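PDB 3NWR: A rubisco-like protein from Burkholderia fungorum, which is of uncertain function but belongs to the RuBisCO large-chain family, is classed as a lyase and probably acts through a TIM-barrel active site. Local coordinates for residues Val258-Trp264 against His282-Tyr288; Ile270-Arg274 against Trp308-Asp314. All coordinates share one frame; numbering follows the deposited sequence.

How the contacts relate
Contact 1 and contact 2 cross along the chain, their segments coming in the order 258-264, 270-274, 282-288 and 308-314. Contact 1 closes the shorter loop of 17 residues, setting strand 257-261 beside strand 280-284 after the intervening helices. Contact 2 starts inside that loop, on helix 267-276, and, after 33 intervening residues, meets the stretch running from helix 301-309 toward strand 315-319. Together they tie two successive beta-alpha units of the barrel, outer helices as well as inner strands. Their centres are 11 Å apart and they touch directly: Ile262 O packs on Trp308 CH2, Ala260 CB on Ile270 CD1, and Ala283 CB on Val313 CG1. Both also reach the second subunit.

Contact 1 of 2, residues Val258-Trp264 against His282-Tyr288; sequences VMASINW and HAHRNGY
Strand 258-261 runs parallel to 282-284, the backbone bonds alternating from His282 N to Val258 O (2.9 Å) on to Ile262 N to His284 O, the last given by the first residue of the helix. Packing is tight where Ile262 CG2 meets Ala283 CB at 3.6 Å. The Met259 chain lies alongside both His282 and His284, with Met259 CE 3.8 Å from His284 CD2.

Beyond the strands, Asn286 grips the first segment. Its CG sits between backbone N and carbonyl carbon (chi1 70°), directing Asn286 ND2 to Ser261 OG (3.0 Å) and His284 ND1, both in the amide plane. Asn286 OD1 takes Trp264 NE1 (2.9 Å) at the indole edge, with ring and amide planes 47° apart. Trp264 CZ2 lies 3.7 Å from Gly287 CA.

Toward partly exposed Asn263 the segments meet through a single bound water, which accepts from Asn263 N (2.9 Å) and donates to His284 O and Asn286 O. Asn263 ND2 reaches Asn286 O (2.9 Å) from above the carbonyl plane, while Asn263 OD1 binds Tyr304.

These adjacent TIM-barrel strands are flanked by strands 233-235 and 315-319; helix 301-309 packs on Ile262, and Asn117 of the second subunit on Asn286.

Contact 2 of 2, residues Ile270-Arg274 against Trp308-Asp314; sequences IQSLR and WRLSGVD
Arg274 reaches from helix 267-276 along the turn Ser311-Gly312 to Asp314, and its path accounts for the polar part of the contact. Arg274 CB comes first, 3.3 Å from Ser311 O, and Arg274 CG follows at 3.4 Å from the same Ser311 O. That carbonyl is buried beneath aliphatic carbons and has no polar partner in the model. Bends at chi2 (81°) and chi3 (-70°) then carry the chain past the glycine, with Arg274 CD 3.2 Å from Gly312 O. NE and CZ lie farther from this oxygen, and the guanidinium presents its edge through NH1. Arg274 NH1 donates twice: to Gly312 O at 2.9 Å and to Asp314 OD2, also at 2.9 Å, the second bond being a salt bridge. Both acceptors lie close to the guanidinium plane, whereas the carboxylate is turned 68° from it and OD2 is met from above its own plane. NH2 continues to Leu279 O and Thr277 O, so the group is held through both terminal nitrogens.

The other half is apolar. Ile270 crosses Trp308 at about a right angle, placing Ile270 CG1 3.7 Å from Trp308 CZ3 at the indole edge. Ile270 CG2 faces the turn, 3.5 Å from Ser311 OG, with Val313 CG1 just beyond. Ser311 OG donates back to Trp308 O (2.7 Å), which also accepts Ser311 N; the two bonds hold Ser311 in the type I turn from Arg309 to Gly312. Positive phi at Gly312 lets the chain turn toward the next strand.

Asp314 OD2 also accepts Leu281 N, linking the arginine to strand 280-284. Helix 267-276 and the segment entering strand 315-319 thus meet outside that barrel strand, while helix 107-114 packs against Gln271 and Ser311 and helix 262-265 against Ile270 and Trp308.

Contact 1 of 2, residues Val258-Trp264 against His282-Tyr288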
ATOM      1  N   VAL A 258     -12.699   1.582  16.825  1.00 11.70           N
ATOM      2  CA  VAL A 258     -12.839   1.909  15.410  1.00 11.52           C
ATOM      3  C   VAL A 258     -11.937   1.002  14.574  1.00 12.62           C
ATOM      4  O   VAL A 258     -10.850   0.617  15.005  1.00 13.75           O
ATOM      5  CB  VAL A 258     -12.527   3.385  15.107  1.00 12.34           C
ATOM      6  CG1 VAL A 258     -13.595   4.282  15.735  1.00 13.42           C
ATOM      7  CG2 VAL A 258     -11.143   3.753  15.615  1.00 14.03           C
ATOM      8  N   MET A 259     -12.414   0.672  13.382  1.00 12.19           N
ATOM      9  CA  MET A 259     -11.690  -0.169  12.438  1.00 10.42           C
ATOM     10  C   MET A 259     -11.253   0.698  11.263  1.00 12.50           C
ATOM     11  O   MET A 259     -11.951   1.638  10.885  1.00 11.86           O
ATOM     12  CB  MET A 259     -12.632  -1.267  11.953  1.00 11.79           C
ATOM     13  CG  MET A 259     -12.265  -1.925  10.638  1.00 14.34           C
ATOM     14  SD  MET A 259     -13.588  -3.104  10.264  1.00 16.98           S
ATOM     15  CE  MET A 259     -13.247  -3.430   8.535  1.00 15.30           C
ATOM     16  N   ALA A 260     -10.093   0.390  10.694  1.00 10.98           N
ATOM     17  CA  ALA A 260      -9.592   1.104   9.515  1.00 10.08           C
ATOM     18  C   ALA A 260      -8.899   0.144   8.562  1.00 10.80           C
ATOM     19  O   ALA A 260      -8.204  -0.771   9.004  1.00 11.83           O
ATOM     20  CB  ALA A 260      -8.631   2.231   9.932  1.00 12.66           C
ATOM     21  N   SER A 261      -9.102   0.351   7.263  1.00 10.78           N
ATOM     22  CA  SER A 261      -8.392  -0.407   6.235  1.00 10.88           C
ATOM     23  C   SER A 261      -7.001   0.191   6.103  1.00 11.14           C
ATOM     24  O   SER A 261      -6.769   1.124   5.325  1.00 11.38           O
ATOM     25  CB  SER A 261      -9.142  -0.339   4.909  1.00 11.41           C
ATOM     26  OG  SER A 261     -10.379  -1.013   5.027  1.00 11.75           O
ATOM     27  N   ILE A 262      -6.077  -0.348   6.891  1.00 11.66           N
ATOM     28  CA  ILE A 262      -4.758   0.271   7.034  1.00 11.66           C
ATOM     29  C   ILE A 262      -4.004   0.530   5.729  1.00  9.80           C
ATOM     30  O   ILE A 262      -3.379   1.570   5.577  1.00 10.95           O
ATOM     31  CB  ILE A 262      -3.864  -0.514   8.011  1.00 11.90           C
ATOM     32  CG1 ILE A 262      -3.867  -2.016   7.677  1.00 12.27           C
ATOM     33  CG2 ILE A 262      -4.350  -0.276   9.445  1.00 12.74           C
ATOM     34  CD1 ILE A 262      -2.813  -2.849   8.463  1.00 12.27           C
ATOM     35  N   ASN A 263      -4.032  -0.419   4.796  1.00 10.68           N
ATOM     36  CA  ASN A 263      -3.236  -0.246   3.587  1.00  9.92           C
ATOM     37  C   ASN A 263      -3.648   0.984   2.786  1.00 11.40           C
ATOM     38  O   ASN A 263      -2.808   1.666   2.204  1.00 13.40           O
ATOM     39  CB  ASN A 263      -3.298  -1.484   2.707  1.00 11.36           C
ATOM     40  CG  ASN A 263      -2.690  -2.684   3.378  1.00 11.36           C
ATOM     41  OD1 ASN A 263      -1.600  -2.591   3.967  1.00 12.34           O
ATOM     42  ND2 ASN A 263      -3.393  -3.813   3.327  1.00 13.37           N
ATOM     43  N   TRP A 264      -4.946   1.262   2.777  1.00 10.54           N
ATOM     44  CA  TRP A 264      -5.465   2.342   1.953  1.00  8.95           C
ATOM     45  C   TRP A 264      -5.498   3.657   2.712  1.00 10.45           C
ATOM     46  O   TRP A 264      -5.435   4.736   2.115  1.00 12.46           O
ATOM     47  CB  TRP A 264      -6.856   1.963   1.439  1.00 11.39           C
ATOM     48  CG  TRP A 264      -6.914   0.551   0.923  1.00 12.17           C
ATOM     49  CD1 TRP A 264      -7.778  -0.426   1.312  1.00 12.40           C
ATOM     50  CD2 TRP A 264      -6.047  -0.044  -0.056  1.00 15.06           C
ATOM     51  NE1 TRP A 264      -7.513  -1.590   0.628  1.00 13.65           N
ATOM     52  CE2 TRP A 264      -6.460  -1.383  -0.219  1.00 14.34           C
ATOM     53  CE3 TRP A 264      -4.975   0.427  -0.816  1.00 16.42           C
ATOM     54  CZ2 TRP A 264      -5.832  -2.255  -1.109  1.00 17.25           C
ATOM     55  CZ3 TRP A 264      -4.349  -0.451  -1.703  1.00 18.28           C
ATOM     56  CH2 TRP A 264      -4.790  -1.764  -1.842  1.00 15.87           C
ATOM     57  N   HIS A 282      -8.696  -1.171  15.548  1.00 11.09           N
ATOM     58  CA  HIS A 282      -8.767  -2.503  14.937  1.00 11.65           C
ATOM     59  C   HIS A 282      -8.311  -2.380  13.481  1.00 11.64           C
ATOM     60  O   HIS A 282      -9.020  -1.821  12.644  1.00 11.59           O
ATOM     61  CB  HIS A 282     -10.209  -3.039  15.019  1.00 11.97           C
ATOM     62  CG  HIS A 282     -10.393  -4.409  14.438  1.00 10.79           C
ATOM     63  ND1 HIS A 282     -10.180  -5.564  15.162  1.00 11.20           N
ATOM     64  CD2 HIS A 282     -10.796  -4.805  13.207  1.00 11.42           C
ATOM     65  CE1 HIS A 282     -10.430  -6.614  14.397  1.00 12.76           C
ATOM     66  NE2 HIS A 282     -10.796  -6.182  13.204  1.00 12.73           N
ATOM     67  N   ALA A 283      -7.128  -2.908  13.182  1.00 11.31           N
ATOM     68  CA  ALA A 283      -6.552  -2.779  11.846  1.00 10.80           C
ATOM     69  C   ALA A 283      -7.032  -3.878  10.905  1.00 11.41           C
ATOM     70  O   ALA A 283      -6.813  -5.060  11.178  1.00 12.30           O
ATOM     71  CB  ALA A 283      -5.019  -2.800  11.937  1.00 12.00           C
ATOM     72  N   HIS A 284      -7.677  -3.503   9.805  1.00  9.93           N
ATOM     73  CA  HIS A 284      -8.081  -4.484   8.807  1.00 11.12           C
ATOM     74  C   HIS A 284      -7.072  -4.437   7.680  1.00 11.05           C
ATOM     75  O   HIS A 284      -6.830  -3.375   7.111  1.00 11.20           O
ATOM     76  CB  HIS A 284      -9.494  -4.233   8.264  1.00 11.45           C
ATOM     77  CG  HIS A 284     -10.060  -5.425   7.562  1.00 11.41           C
ATOM     78  ND1 HIS A 284      -9.725  -5.750   6.267  1.00 11.31           N
ATOM     79  CD2 HIS A 284     -10.878  -6.414   7.999  1.00 15.18           C
ATOM     80  CE1 HIS A 284     -10.337  -6.871   5.923  1.00 14.50           C
ATOM     81  NE2 HIS A 284     -11.047  -7.293   6.955  1.00 16.87           N
ATOM     82  N   ARG A 285      -6.494  -5.586   7.348  1.00 11.98           N
ATOM     83  CA  ARG A 285      -5.361  -5.599   6.431  1.00 12.06           C
ATOM     84  C   ARG A 285      -5.721  -5.862   4.969  1.00 12.23           C
ATOM     85  O   ARG A 285      -4.838  -6.155   4.164  1.00 12.59           O
ATOM     86  CB  ARG A 285      -4.300  -6.610   6.903  1.00 11.72           C
ATOM     87  CG  ARG A 285      -4.679  -8.064   6.611  1.00 13.23           C
ATOM     88  CD  ARG A 285      -3.687  -9.069   7.172  1.00 13.88           C
ATOM     89  NE  ARG A 285      -3.815 -10.327   6.441  1.00 13.74           N
ATOM     90  CZ  ARG A 285      -3.135 -11.439   6.713  1.00 13.30           C
ATOM     91  NH1 ARG A 285      -2.296 -11.482   7.734  1.00 13.19           N
ATOM     92  NH2 ARG A 285      -3.289 -12.501   5.939  1.00 15.93           N
ATOM     93  N   ASN A 286      -6.996  -5.745   4.607  1.00 12.38           N
ATOM     94  CA  ASN A 286      -7.381  -6.035   3.225  1.00 13.13           C
ATOM     95  C   ASN A 286      -6.442  -5.348   2.234  1.00 11.21           C
ATOM     96  O   ASN A 286      -6.124  -4.167   2.384  1.00 12.05           O
ATOM     97  CB  ASN A 286      -8.865  -5.709   2.939  1.00 12.97           C
ATOM     98  CG  ASN A 286      -9.162  -4.222   2.941  1.00 11.69           C
ATOM     99  OD1 ASN A 286      -9.112  -3.577   1.903  1.00 13.04           O
ATOM    100  ND2 ASN A 286      -9.497  -3.677   4.114  1.00 12.28           N
ATOM    101  N   GLY A 287      -5.980  -6.117   1.247  1.00 11.78           N
ATOM    102  CA  GLY A 287      -5.017  -5.638   0.277  1.00 12.55           C
ATOM    103  C   GLY A 287      -3.650  -6.254   0.533  1.00 12.64           C
ATOM    104  O   GLY A 287      -2.786  -6.236  -0.346  1.00 13.01           O
ATOM    105  N   TYR A 288      -3.450  -6.798   1.731  1.00 13.09           N
ATOM    106  CA  TYR A 288      -2.160  -7.398   2.070  1.00 12.72           C
ATOM    107  C   TYR A 288      -1.825  -8.602   1.169  1.00 13.50           C
ATOM    108  O   TYR A 288      -0.651  -8.901   0.940  1.00 13.17           O
ATOM    109  CB  TYR A 288      -2.071  -7.757   3.569  1.00 12.17           C
ATOM    110  CG  TYR A 288      -0.796  -8.496   3.905  1.00 11.93           C
ATOM    111  CD1 TYR A 288       0.442  -7.872   3.773  1.00 13.45           C
ATOM    112  CD2 TYR A 288      -0.824  -9.815   4.328  1.00 14.40           C
ATOM    113  CE1 TYR A 288       1.619  -8.547   4.050  1.00 12.68           C
ATOM    114  CE2 TYR A 288       0.357 -10.503   4.618  1.00 15.28           C
ATOM    115  CZ  TYR A 288       1.569  -9.856   4.479  1.00 14.14           C
ATOM    116  OH  TYR A 288       2.744 -10.540   4.743  1.00 13.99           O
TER
HETATM  117  O   HOH W   1      -6.219  -2.331   4.571  1.00 11.50           O

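Contact 2 of 2, residues Ile270-Arg274 against Trp308-Asp314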
ATOM      1  N   ILE A 270      -2.854   6.786   9.750  1.00 11.84           N
ATOM      2  CA  ILE A 270      -3.132   5.999  10.945  1.00 11.08           C
ATOM      3  C   ILE A 270      -2.350   6.486  12.161  1.00 12.01           C
ATOM      4  O   ILE A 270      -2.900   6.537  13.269  1.00 12.27           O
ATOM      5  CB  ILE A 270      -2.930   4.491  10.701  1.00 11.72           C
ATOM      6  CG1 ILE A 270      -3.893   3.984   9.617  1.00 12.25           C
ATOM      7  CG2 ILE A 270      -3.093   3.713  12.009  1.00 13.79           C
ATOM      8  CD1 ILE A 270      -5.382   4.188   9.905  1.00 12.77           C
ATOM      9  N   GLN A 271      -1.088   6.862  11.974  1.00 11.42           N
ATOM     10  CA  GLN A 271      -0.314   7.367  13.104  1.00 11.53           C
ATOM     11  C   GLN A 271      -0.961   8.638  13.658  1.00 13.08           C
ATOM     12  O   GLN A 271      -1.059   8.814  14.877  1.00 14.71           O
ATOM     13  CB  GLN A 271       1.157   7.593  12.738  1.00 12.99           C
ATOM     14  CG  GLN A 271       1.966   8.043  13.942  1.00 17.12           C
ATOM     15  CD  GLN A 271       3.454   8.135  13.695  1.00 19.20           C
ATOM     16  OE1 GLN A 271       3.947   7.853  12.598  1.00 19.91           O
ATOM     17  NE2 GLN A 271       4.186   8.527  14.728  1.00 18.85           N
ATOM     18  N   SER A 272      -1.439   9.508  12.772  1.00 11.85           N
ATOM     19  CA  SER A 272      -2.098  10.727  13.226  1.00 12.68           C
ATOM     20  C   SER A 272      -3.416  10.414  13.943  1.00 13.53           C
ATOM     21  O   SER A 272      -3.700  10.982  14.995  1.00 15.20           O
ATOM     22  CB  SER A 272      -2.323  11.692  12.062  1.00 14.53           C
ATOM     23  OG  SER A 272      -1.086  12.260  11.661  1.00 15.60           O
ATOM     24  N   LEU A 273      -4.204   9.499  13.385  1.00 12.48           N
ATOM     25  CA  LEU A 273      -5.468   9.103  13.999  1.00 13.44           C
ATOM     26  C   LEU A 273      -5.214   8.527  15.382  1.00 13.63           C
ATOM     27  O   LEU A 273      -5.955   8.798  16.320  1.00 14.14           O
ATOM     28  CB  LEU A 273      -6.179   8.065  13.138  1.00 13.19           C
ATOM     29  CG  LEU A 273      -7.437   7.425  13.729  1.00 14.24           C
ATOM     30  CD1 LEU A 273      -8.534   8.484  13.933  1.00 18.14           C
ATOM     31  CD2 LEU A 273      -7.911   6.317  12.805  1.00 15.11           C
ATOM     32  N   ARG A 274      -4.166   7.717  15.500  1.00 13.22           N
ATOM     33  CA  ARG A 274      -3.820   7.082  16.773  1.00 12.67           C
ATOM     34  C   ARG A 274      -3.626   8.101  17.882  1.00 14.13           C
ATOM     35  O   ARG A 274      -4.000   7.848  19.038  1.00 15.47           O
ATOM     36  CB  ARG A 274      -2.539   6.262  16.618  1.00 13.43           C
ATOM     37  CG  ARG A 274      -1.865   5.857  17.937  1.00 13.59           C
ATOM     38  CD  ARG A 274      -2.525   4.620  18.575  1.00 14.07           C
ATOM     39  NE  ARG A 274      -3.858   4.903  19.105  1.00 19.45           N
ATOM     40  CZ  ARG A 274      -4.696   3.995  19.605  1.00 18.87           C
ATOM     41  NH1 ARG A 274      -4.377   2.691  19.664  1.00 15.18           N
ATOM     42  NH2 ARG A 274      -5.866   4.411  20.066  1.00 13.98           N
ATOM     43  N   TRP A 308       3.373  -1.730  10.733  1.00 10.64           N
ATOM     44  CA  TRP A 308       2.042  -1.332  11.193  1.00 11.21           C
ATOM     45  C   TRP A 308       1.941  -1.126  12.702  1.00 11.82           C
ATOM     46  O   TRP A 308       1.247  -0.234  13.165  1.00 11.25           O
ATOM     47  CB  TRP A 308       0.943  -2.251  10.618  1.00 11.53           C
ATOM     48  CG  TRP A 308       0.633  -1.776   9.252  1.00 11.11           C
ATOM     49  CD1 TRP A 308       0.986  -2.351   8.052  1.00 11.50           C
ATOM     50  CD2 TRP A 308       0.003  -0.543   8.938  1.00 11.10           C
ATOM     51  NE1 TRP A 308       0.571  -1.545   7.009  1.00 12.98           N
ATOM     52  CE2 TRP A 308      -0.038  -0.432   7.535  1.00 10.03           C
ATOM     53  CE3 TRP A 308      -0.557   0.476   9.718  1.00 11.92           C
ATOM     54  CZ2 TRP A 308      -0.615   0.668   6.893  1.00 11.49           C
ATOM     55  CZ3 TRP A 308      -1.117   1.558   9.084  1.00 11.86           C
ATOM     56  CH2 TRP A 308      -1.141   1.651   7.684  1.00 11.12           C
ATOM     57  N   ARG A 309       2.662  -1.933  13.475  1.00 11.91           N
ATOM     58  CA  ARG A 309       2.613  -1.757  14.918  1.00 10.88           C
ATOM     59  C   ARG A 309       3.222  -0.420  15.354  1.00 12.04           C
ATOM     60  O   ARG A 309       2.839   0.131  16.388  1.00 12.27           O
ATOM     61  CB  ARG A 309       3.257  -2.953  15.610  1.00 12.83           C
ATOM     62  CG  ARG A 309       2.296  -4.132  15.677  1.00 11.97           C
ATOM     63  CD  ARG A 309       2.979  -5.436  16.053  1.00 12.57           C
ATOM     64  NE  ARG A 309       3.515  -5.417  17.409  1.00 13.79           N
ATOM     65  CZ  ARG A 309       4.097  -6.469  17.972  1.00 14.02           C
ATOM     66  NH1 ARG A 309       4.565  -6.388  19.213  1.00 13.61           N
ATOM     67  NH2 ARG A 309       4.207  -7.609  17.285  1.00 14.04           N
ATOM     68  N   LEU A 310       4.136   0.122  14.556  1.00 12.46           N
ATOM     69  CA  LEU A 310       4.695   1.445  14.853  1.00 11.83           C
ATOM     70  C   LEU A 310       3.652   2.561  14.767  1.00 12.14           C
ATOM     71  O   LEU A 310       3.870   3.657  15.297  1.00 13.05           O
ATOM     72  CB  LEU A 310       5.897   1.768  13.954  1.00 11.38           C
ATOM     73  CG  LEU A 310       7.073   0.790  14.062  1.00 11.01           C
ATOM     74  CD1 LEU A 310       8.161   1.124  13.038  1.00 13.42           C
ATOM     75  CD2 LEU A 310       7.657   0.784  15.475  1.00 12.85           C
ATOM     76  N   SER A 311       2.528   2.305  14.100  1.00 11.67           N
ATOM     77  CA  SER A 311       1.456   3.306  14.043  1.00 11.07           C
ATOM     78  C   SER A 311       0.532   3.241  15.252  1.00 13.73           C
ATOM     79  O   SER A 311      -0.334   4.099  15.431  1.00 14.50           O
ATOM     80  CB  SER A 311       0.623   3.165  12.769  1.00 11.49           C
ATOM     81  OG  SER A 311      -0.200   2.014  12.833  1.00 12.12           O
ATOM     82  N   GLY A 312       0.691   2.208  16.074  1.00 11.82           N
ATOM     83  CA  GLY A 312      -0.058   2.130  17.316  1.00 13.86           C
ATOM     84  C   GLY A 312      -1.354   1.341  17.269  1.00 12.18           C
ATOM     85  O   GLY A 312      -2.167   1.418  18.200  1.00 12.54           O
ATOM     86  N   VAL A 313      -1.560   0.571  16.200  1.00 11.55           N
ATOM     87  CA  VAL A 313      -2.749  -0.279  16.125  1.00 11.43           C
ATOM     88  C   VAL A 313      -2.807  -1.285  17.287  1.00 12.25           C
ATOM     89  O   VAL A 313      -1.773  -1.685  17.825  1.00 13.15           O
ATOM     90  CB  VAL A 313      -2.847  -1.023  14.784  1.00  9.93           C
ATOM     91  CG1 VAL A 313      -2.942  -0.017  13.636  1.00 12.19           C
ATOM     92  CG2 VAL A 313      -1.651  -1.954  14.591  1.00 13.82           C
ATOM     93  N   ASP A 314      -4.018  -1.702  17.649  1.00 10.89           N
ATOM     94  CA  ASP A 314      -4.220  -2.568  18.807  1.00 10.87           C
ATOM     95  C   ASP A 314      -4.458  -4.025  18.432  1.00 11.29           C
ATOM     96  O   ASP A 314      -4.140  -4.921  19.212  1.00 12.64           O
ATOM     97  CB  ASP A 314      -5.421  -2.066  19.607  1.00 11.37           C
ATOM     98  CG  ASP A 314      -5.146  -0.755  20.287  1.00 13.57           C
ATOM     99  OD1 ASP A 314      -4.215  -0.721  21.116  1.00 13.11           O
ATOM    100  OD2 ASP A 314      -5.852   0.238  19.996  1.00 13.15           O
TER